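Long-range contacts in superkiller protein 7 (Saccharomyces cerevisiae, PDB 4ZKE), which binds GTP through a domain resembling those of translational GTPases and probably links the cytoplasmic exosome to the Ski complex in mRNA decay: residues Y41-I46 with I91-D96; G83-K88 with L106-G111; I176-A181 with F213-C218. All coordinates share one frame; numbering follows the deposited sequence.

Contact 1 (Y41-I46 with I91-D96); sequences YDLNEI and IQVEND
E45 lays the end of its side chain obliquely across V93, with carboxylate OE2 3.6 Å from CG1 of the valine. The glutamate belongs to the Schellman motif that ends helix 32-42: N44 takes a positive phi (57°), E45 N returns to L40 O, and N44 N bonds to Y41 O at 3.0 Å. The chain thus reverses, and the residues of the turn face the end of strand 89-93 at the margin of the P-loop GTPase sheet. E45 bends at chi2 (-64°), which carries the carboxylate round to N95. There ND2 gives OE2 a weak hydrogen bond of 2.9 Å, well off straight, although the carboxylate and amide planes lie only 21° apart. Glutamate suits this partly exposed place because its CG and carboxylate can border V93 while OE2 reaches the amide. L43, the first residue to leave the helix, supplies a buried apolar neighbour, its CD1 4.4 Å from V93 CG1; V93 also packs on L40, where its two methyls suit a buried position between helix and strand. The carbonyl oxygen of the N95 amide, OD1, accepts a hydrogen bond from L97 N.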
# COMPACT_ATOMS: atom_id res chain seq x y z
N TYR A 41 10.87 11.56 13.39
CA TYR A 41 11.76 12.33 14.25
C TYR A 41 11.28 12.31 15.69
O TYR A 41 12.08 12.21 16.62
CB TYR A 41 11.87 13.77 13.75
CG TYR A 41 12.70 14.65 14.66
CD1 TYR A 41 14.09 14.52 14.69
CD2 TYR A 41 12.11 15.59 15.48
CE1 TYR A 41 14.86 15.31 15.51
CE2 TYR A 41 12.88 16.40 16.31
CZ TYR A 41 14.25 16.25 16.32
OH TYR A 41 15.02 17.04 17.14
N ASP A 42 9.96 12.40 15.88
CA ASP A 42 9.39 12.40 17.22
C ASP A 42 9.55 11.04 17.89
O ASP A 42 9.54 10.95 19.12
CB ASP A 42 7.91 12.79 17.16
CG ASP A 42 7.71 14.28 16.91
OD1 ASP A 42 8.71 14.98 16.61
OD2 ASP A 42 6.56 14.76 16.99
N LEU A 43 9.69 9.99 17.09
CA LEU A 43 9.91 8.64 17.61
C LEU A 43 11.41 8.32 17.72
O LEU A 43 11.79 7.16 17.87
CB LEU A 43 9.21 7.60 16.74
CG LEU A 43 7.70 7.77 16.55
CD1 LEU A 43 7.11 6.55 15.86
CD2 LEU A 43 6.99 8.03 17.87
N ASN A 44 12.24 9.35 17.63
CA ASN A 44 13.69 9.20 17.78
C ASN A 44 14.29 8.21 16.79
O ASN A 44 15.15 7.40 17.15
CB ASN A 44 14.03 8.76 19.21
CG ASN A 44 13.42 9.66 20.26
OD1 ASN A 44 13.35 10.88 20.09
ND2 ASN A 44 12.98 9.07 21.36
N GLU A 45 13.82 8.27 15.55
CA GLU A 45 14.34 7.41 14.48
C GLU A 45 15.30 8.18 13.58
O GLU A 45 15.92 7.60 12.69
CB GLU A 45 13.19 6.83 13.65
CG GLU A 45 12.33 5.83 14.41
CD GLU A 45 13.09 4.59 14.83
OE1 GLU A 45 14.17 4.32 14.26
OE2 GLU A 45 12.61 3.87 15.73
N ILE A 46 15.41 9.48 13.82
CA ILE A 46 16.35 10.33 13.09
C ILE A 46 17.28 11.02 14.07
O ILE A 46 16.83 11.75 14.96
CB ILE A 46 15.62 11.40 12.25
CG1 ILE A 46 14.49 10.78 11.42
CG2 ILE A 46 16.61 12.14 11.35
CD1 ILE A 46 14.95 9.85 10.31
N ILE A 91 8.27 2.21 5.55
CA ILE A 91 9.14 2.30 6.72
C ILE A 91 8.60 1.46 7.87
O ILE A 91 7.47 1.66 8.32
CB ILE A 91 9.29 3.77 7.21
CG1 ILE A 91 9.89 4.63 6.10
CG2 ILE A 91 10.16 3.85 8.46
CD1 ILE A 91 8.87 5.45 5.37
N GLN A 92 9.41 0.51 8.34
CA GLN A 92 9.05 -0.31 9.49
C GLN A 92 9.75 0.21 10.75
O GLN A 92 10.97 0.36 10.77
CB GLN A 92 9.41 -1.77 9.25
CG GLN A 92 8.90 -2.71 10.34
CD GLN A 92 8.92 -4.16 9.92
OE1 GLN A 92 7.94 -4.67 9.37
NE2 GLN A 92 10.02 -4.85 10.18
N VAL A 93 8.96 0.49 11.78
CA VAL A 93 9.46 1.04 13.03
C VAL A 93 9.33 0.02 14.15
O VAL A 93 8.29 -0.62 14.29
CB VAL A 93 8.71 2.33 13.43
CG1 VAL A 93 9.32 2.95 14.68
CG2 VAL A 93 8.73 3.33 12.28
N GLU A 94 10.38 -0.12 14.94
CA GLU A 94 10.38 -1.01 16.08
C GLU A 94 11.26 -0.43 17.19
O GLU A 94 12.49 -0.41 17.06
CB GLU A 94 10.86 -2.41 15.69
CG GLU A 94 10.65 -3.46 16.76
CD GLU A 94 11.10 -4.84 16.32
OE1 GLU A 94 11.69 -4.96 15.23
OE2 GLU A 94 10.85 -5.81 17.07
N ASN A 95 10.63 0.05 18.25
CA ASN A 95 11.36 0.62 19.37
C ASN A 95 10.55 0.60 20.67
O ASN A 95 9.44 0.06 20.71
CB ASN A 95 11.80 2.05 19.05
CG ASN A 95 10.63 2.98 18.74
OD1 ASN A 95 9.49 2.72 19.13
ND2 ASN A 95 10.91 4.07 18.04
N ASP A 96 11.11 1.20 21.71
CA ASP A 96 10.50 1.15 23.04
C ASP A 96 9.43 2.21 23.24
O ASP A 96 8.96 2.44 24.36
CB ASP A 96 11.59 1.30 24.12
CG ASP A 96 12.49 2.50 23.89
OD1 ASP A 96 13.64 2.47 24.37
OD2 ASP A 96 12.06 3.47 23.24

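Contact 2 (G83-K88 with L106-G111); sequences GFSMFK and LIDTPG. With MG (magnesium ion), chain B; GTP (guanosine-5'-triphosphate), chain C.
S85 OG binds the magnesium ion at 2.1 Å and is also hydrogen-bonded to D74 OD1. Its segment meets the DTPG sequence D108-T109-P110-G111, the G3 motif that opens the second switch region in GTPases. Serine suits the place because OG can ligate the ion, while its backbone N gives GTP O1G a 3.1 Å hydrogen bond; with these two bonds S85 probably stands in for the threonine of the first switch region. D108 acts from the second shell: with CG anti to its backbone N (chi1 -170°), OD1 accepts a 2.6 Å hydrogen bond from water 2, a magnesium ligand, while OD2 is hydrogen-bonded to S33 OG, another ligand. Glycine suits position 111, where a CB would clash with GTP O3G; G111 N makes a weak 2.9 Å bond to that oxygen. Water 1 donates to S85 O and to GTP O2G and lies 3.4 Å from PG, roughly opposite the bridging O3B, a position like that of the attacking water in related GTPases, although the GTP here is intact. P110 packs its ring against the backbone of 85-87, its CB 3.5 Å from S85 O. Farther along, K88 CA comes 3.2 Å from D108 O in a CA-H...O contact.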
# COMPACT_ATOMS: atom_id res chain seq x y z
N GLY A 83 10.36 18.23 -6.20
CA GLY A 83 9.73 18.85 -5.05
C GLY A 83 8.45 18.18 -4.60
O GLY A 83 7.64 18.80 -3.90
N PHE A 84 8.25 16.93 -5.00
CA PHE A 84 7.10 16.15 -4.56
C PHE A 84 7.35 14.65 -4.70
O PHE A 84 8.24 14.23 -5.44
CB PHE A 84 5.85 16.55 -5.34
CG PHE A 84 5.99 16.40 -6.83
CD1 PHE A 84 5.73 15.18 -7.44
CD2 PHE A 84 6.36 17.47 -7.62
CE1 PHE A 84 5.85 15.04 -8.81
CE2 PHE A 84 6.48 17.34 -8.99
CZ PHE A 84 6.23 16.12 -9.59
N SER A 85 6.57 13.85 -3.97
CA SER A 85 6.77 12.41 -3.96
C SER A 85 6.34 11.77 -5.28
O SER A 85 5.38 12.21 -5.91
CB SER A 85 6.00 11.78 -2.80
OG SER A 85 6.37 12.36 -1.57
N MET A 86 7.07 10.74 -5.69
CA MET A 86 6.80 10.02 -6.93
C MET A 86 6.72 8.51 -6.67
O MET A 86 6.04 7.79 -7.40
CB MET A 86 7.88 10.31 -7.97
CG MET A 86 7.97 11.77 -8.36
SD MET A 86 9.54 12.18 -9.16
CE MET A 86 9.46 11.14 -10.61
N PHE A 87 7.41 8.06 -5.63
CA PHE A 87 7.46 6.64 -5.29
C PHE A 87 6.91 6.41 -3.89
O PHE A 87 7.10 7.23 -3.00
CB PHE A 87 8.90 6.12 -5.37
CG PHE A 87 9.67 6.66 -6.54
CD1 PHE A 87 9.32 6.31 -7.83
CD2 PHE A 87 10.74 7.51 -6.35
CE1 PHE A 87 10.02 6.80 -8.91
CE2 PHE A 87 11.45 8.01 -7.42
CZ PHE A 87 11.09 7.66 -8.70
N LYS A 88 6.23 5.28 -3.71
CA LYS A 88 5.75 4.89 -2.39
C LYS A 88 6.94 4.52 -1.50
O LYS A 88 7.91 3.93 -1.98
CB LYS A 88 4.77 3.72 -2.49
CG LYS A 88 5.43 2.36 -2.70
CD LYS A 88 4.39 1.26 -2.89
CE LYS A 88 3.88 1.19 -4.32
NZ LYS A 88 4.90 0.64 -5.26
N LEU A 106 4.81 2.30 8.45
CA LEU A 106 4.28 3.53 7.88
C LEU A 106 4.54 3.59 6.38
O LEU A 106 5.68 3.43 5.94
CB LEU A 106 4.90 4.75 8.57
CG LEU A 106 4.84 4.76 10.10
CD1 LEU A 106 5.66 5.92 10.67
CD2 LEU A 106 3.40 4.84 10.59
N ILE A 107 3.49 3.82 5.60
CA ILE A 107 3.62 3.86 4.14
C ILE A 107 3.21 5.21 3.56
O ILE A 107 2.07 5.66 3.71
CB ILE A 107 2.79 2.75 3.48
CG1 ILE A 107 3.27 1.38 3.97
CG2 ILE A 107 2.90 2.83 1.95
CD1 ILE A 107 2.46 0.21 3.47
N ASP A 108 4.16 5.85 2.88
CA ASP A 108 3.92 7.11 2.19
C ASP A 108 3.52 6.83 0.75
O ASP A 108 3.98 5.86 0.15
CB ASP A 108 5.18 7.99 2.24
CG ASP A 108 4.93 9.41 1.76
OD1 ASP A 108 3.76 9.84 1.73
OD2 ASP A 108 5.91 10.10 1.42
N THR A 109 2.64 7.66 0.21
CA THR A 109 2.20 7.50 -1.18
C THR A 109 2.14 8.85 -1.86
O THR A 109 1.91 9.87 -1.21
CB THR A 109 0.82 6.82 -1.27
OG1 THR A 109 -0.19 7.69 -0.76
CG2 THR A 109 0.81 5.51 -0.50
N PRO A 110 2.35 8.87 -3.19
CA PRO A 110 2.31 10.14 -3.91
C PRO A 110 0.88 10.64 -4.12
O PRO A 110 -0.02 9.82 -4.31
CB PRO A 110 2.98 9.80 -5.25
CG PRO A 110 2.70 8.36 -5.45
CD PRO A 110 2.67 7.74 -4.08
N GLY A 111 0.70 11.95 -4.07
CA GLY A 111 -0.61 12.56 -4.26
C GLY A 111 -0.82 13.15 -5.64
O GLY A 111 -1.95 13.19 -6.12
MG MG B . 4.93 13.38 -0.45
PG GTP C . 2.83 14.89 -2.37
O1G GTP C . 4.07 14.07 -2.11
O2G GTP C . 2.96 15.55 -3.73
O3G GTP C . 1.59 14.04 -2.34
O3B GTP C . 2.72 16.05 -1.26
PB GTP C . 2.60 15.68 0.30
O1B GTP C . 3.61 14.61 0.63
O2B GTP C . 1.20 15.22 0.66
O3A GTP C . 2.95 17.04 1.10
PA GTP C . 4.44 17.62 1.32
O1A GTP C . 5.06 16.95 2.52
O2A GTP C . 5.32 17.49 0.10
O5' GTP C . 4.19 19.17 1.66
C5' GTP C . 3.64 20.08 0.72
C4' GTP C . 4.01 21.49 1.15
O4' GTP C . 3.24 21.83 2.29
C3' GTP C . 5.47 21.63 1.53
O3' GTP C . 6.01 22.79 0.95
C2' GTP C . 5.47 21.77 3.04
O2' GTP C . 6.47 22.67 3.47
C1' GTP C . 4.07 22.25 3.35
N9 GTP C . 3.55 21.69 4.61
C8 GTP C . 3.41 20.37 4.94
N7 GTP C . 2.88 20.29 6.18
C5 GTP C . 2.67 21.55 6.64
C6 GTP C . 2.16 22.05 7.83
O6 GTP C . 1.78 21.30 8.73
N1 GTP C . 2.08 23.41 8.01
C2 GTP C . 2.50 24.27 7.01
N2 GTP C . 2.42 25.58 7.18
N3 GTP C . 3.01 23.77 5.84
C4 GTP C . 3.09 22.43 5.66
O HOH W 1 3.27 13.48 -5.46
O HOH W 2 3.71 11.69 -0.10
O HOH W 3 6.36 14.98 -0.52

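Contact 3 (I176-A181 with F213-C218); sequences ILLNKA and FQFIPC. With GTP (guanosine-5'-triphosphate), chain C.
Strands 174-179 and 213-217, joined through helix 188-204 in a beta-alpha-beta crossover, run parallel at the edge of the nucleotide-binding sheet. I176 N bonds to Q214 O at 3.0 Å and I176 O receives I216 N; L178 then repeats the pattern, its N bonding to I216 O and its O accepting C218 N. On the face toward helix 188-204, I176 CD1 sits over the F215 ring in a CH-pi contact, 4.2 Å from the centroid, while L178 CD2 approaches the ring edge. On the other face L177 CD2 lies beside I216 CB at 3.8 Å. The strand ends in N179, the first residue of N179-K180-A181-D182, the NKxD motif that GTPases use for guanine. K180, extended beyond CG, runs its methylenes over one face of the base, CG 3.7 Å from GTP C6, and NZ reaches GTP O4' in a 3.1 Å hydrogen bond; NZ also bonds to N29 O and forms a salt bridge with D137. N179 lies beside the base, its ND2 3.9 Å from GTP N7, fixed there by A30 O on ND2 and G220 N on OD1. The small A181 lets the turn close against C218, where A181 N donates to C218 O at 3.2 Å.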
# COMPACT_ATOMS: atom_id res chain seq x y z
N ILE A 176 -8.59 10.58 9.90
CA ILE A 176 -8.52 11.76 9.06
C ILE A 176 -7.72 12.85 9.76
O ILE A 176 -8.16 13.38 10.79
CB ILE A 176 -9.92 12.31 8.70
CG1 ILE A 176 -10.77 11.21 8.05
CG2 ILE A 176 -9.80 13.51 7.77
CD1 ILE A 176 -11.66 10.47 9.02
N LEU A 177 -6.55 13.16 9.21
CA LEU A 177 -5.70 14.20 9.77
C LEU A 177 -6.02 15.54 9.12
O LEU A 177 -5.75 15.76 7.94
CB LEU A 177 -4.22 13.86 9.59
CG LEU A 177 -3.69 12.68 10.41
CD1 LEU A 177 -2.20 12.47 10.16
CD2 LEU A 177 -3.96 12.87 11.90
N LEU A 178 -6.61 16.42 9.92
CA LEU A 178 -6.89 17.78 9.50
C LEU A 178 -5.62 18.61 9.64
O LEU A 178 -5.36 19.22 10.68
CB LEU A 178 -8.03 18.36 10.35
CG LEU A 178 -9.35 17.58 10.28
CD1 LEU A 178 -10.43 18.27 11.10
CD2 LEU A 178 -9.83 17.38 8.85
N ASN A 179 -4.82 18.61 8.57
CA ASN A 179 -3.44 19.09 8.62
C ASN A 179 -3.28 20.58 8.30
O ASN A 179 -4.22 21.23 7.83
CB ASN A 179 -2.59 18.25 7.65
CG ASN A 179 -1.10 18.34 7.95
OD1 ASN A 179 -0.68 18.63 9.07
ND2 ASN A 179 -0.28 18.08 6.93
N LYS A 180 -2.08 21.10 8.57
CA LYS A 180 -1.75 22.50 8.33
C LYS A 180 -2.66 23.42 9.13
O LYS A 180 -3.01 24.51 8.68
CB LYS A 180 -1.84 22.85 6.84
CG LYS A 180 -1.05 21.93 5.94
CD LYS A 180 -0.65 22.62 4.65
CE LYS A 180 -0.12 21.65 3.62
NZ LYS A 180 0.17 22.32 2.33
N ALA A 181 -3.02 22.99 10.34
CA ALA A 181 -3.87 23.78 11.22
C ALA A 181 -3.19 25.09 11.60
O ALA A 181 -3.86 26.06 11.96
CB ALA A 181 -4.22 22.98 12.46
N PHE A 213 -13.94 5.38 12.24
CA PHE A 213 -13.10 6.53 11.92
C PHE A 213 -13.11 7.62 12.98
O PHE A 213 -13.97 7.64 13.86
CB PHE A 213 -13.51 7.12 10.57
CG PHE A 213 -14.85 7.80 10.59
CD1 PHE A 213 -16.01 7.08 10.42
CD2 PHE A 213 -14.94 9.17 10.76
CE1 PHE A 213 -17.25 7.70 10.43
CE2 PHE A 213 -16.17 9.80 10.77
CZ PHE A 213 -17.33 9.07 10.61
N GLN A 214 -12.15 8.53 12.87
CA GLN A 214 -12.01 9.65 13.79
C GLN A 214 -11.20 10.78 13.16
O GLN A 214 -10.37 10.54 12.29
CB GLN A 214 -11.35 9.19 15.09
CG GLN A 214 -9.92 8.71 14.91
CD GLN A 214 -9.22 8.44 16.23
OE1 GLN A 214 -8.65 7.37 16.43
NE2 GLN A 214 -9.25 9.42 17.12
N PHE A 215 -11.43 12.00 13.63
CA PHE A 215 -10.72 13.17 13.13
C PHE A 215 -9.67 13.61 14.14
O PHE A 215 -9.89 13.53 15.34
CB PHE A 215 -11.68 14.31 12.85
CG PHE A 215 -12.64 14.04 11.73
CD1 PHE A 215 -13.80 13.30 11.95
CD2 PHE A 215 -12.40 14.52 10.45
CE1 PHE A 215 -14.69 13.05 10.93
CE2 PHE A 215 -13.28 14.27 9.42
CZ PHE A 215 -14.43 13.53 9.66
N ILE A 216 -8.53 14.08 13.63
CA ILE A 216 -7.47 14.63 14.47
C ILE A 216 -6.86 15.85 13.79
O ILE A 216 -6.27 15.73 12.72
CB ILE A 216 -6.36 13.60 14.75
CG1 ILE A 216 -6.93 12.37 15.45
CG2 ILE A 216 -5.24 14.23 15.59
CD1 ILE A 216 -5.93 11.24 15.62
N PRO A 217 -6.99 17.04 14.41
CA PRO A 217 -6.31 18.21 13.86
C PRO A 217 -4.82 18.18 14.17
O PRO A 217 -4.44 17.67 15.23
CB PRO A 217 -7.00 19.37 14.56
CG PRO A 217 -7.36 18.81 15.89
CD PRO A 217 -7.72 17.37 15.65
N CYS A 218 -4.00 18.71 13.28
CA CYS A 218 -2.56 18.69 13.50
C CYS A 218 -1.81 19.61 12.56
O CYS A 218 -2.37 20.18 11.62
CB CYS A 218 -2.03 17.27 13.34
SG CYS A 218 -2.26 16.59 11.68
PG GTP C . 2.83 14.89 -2.37
O1G GTP C . 4.07 14.07 -2.11
O2G GTP C . 2.96 15.55 -3.73
O3G GTP C . 1.59 14.04 -2.34
O3B GTP C . 2.72 16.05 -1.26
PB GTP C . 2.60 15.68 0.30
O1B GTP C . 3.61 14.61 0.63
O2B GTP C . 1.20 15.22 0.66
O3A GTP C . 2.95 17.04 1.10
PA GTP C . 4.44 17.62 1.32
O1A GTP C . 5.06 16.95 2.52
O2A GTP C . 5.32 17.49 0.10
O5' GTP C . 4.19 19.17 1.66
C5' GTP C . 3.64 20.08 0.72
C4' GTP C . 4.01 21.49 1.15
O4' GTP C . 3.24 21.83 2.29
C3' GTP C . 5.47 21.63 1.53
O3' GTP C . 6.01 22.79 0.95
C2' GTP C . 5.47 21.77 3.04
O2' GTP C . 6.47 22.67 3.47
C1' GTP C . 4.07 22.25 3.35
N9 GTP C . 3.55 21.69 4.61
C8 GTP C . 3.41 20.37 4.94
N7 GTP C . 2.88 20.29 6.18
C5 GTP C . 2.67 21.55 6.64
C6 GTP C . 2.16 22.05 7.83
O6 GTP C . 1.78 21.30 8.73
N1 GTP C . 2.08 23.41 8.01
C2 GTP C . 2.50 24.27 7.01
N2 GTP C . 2.42 25.58 7.18
N3 GTP C . 3.01 23.77 5.84
C4 GTP C . 3.09 22.43 5.66

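In the fold
All three contacts belong to the P-loop GTPase domain and reach one mixed sheet, ordered 89-93, 102-108, 18-25, 131-137, 174-179, 213-217. Contacts 1 and 2 lie at one side of it, their centres about 19 Å apart; their segments alternate along the chain, and they meet where I91 O lies 2.7 Å from L106 N, a probable hydrogen bond. Contact 3 comes later in sequence and uses the last two strands, its centre about 21 Å from that of contact 1 and 19 Å from that of contact 2. Contacts 2 and 3 hold the two ends of one GTP, phosphates and guanosine, whereas contact 1 sets the turn after helix 32-42 against the opposite sheet edge.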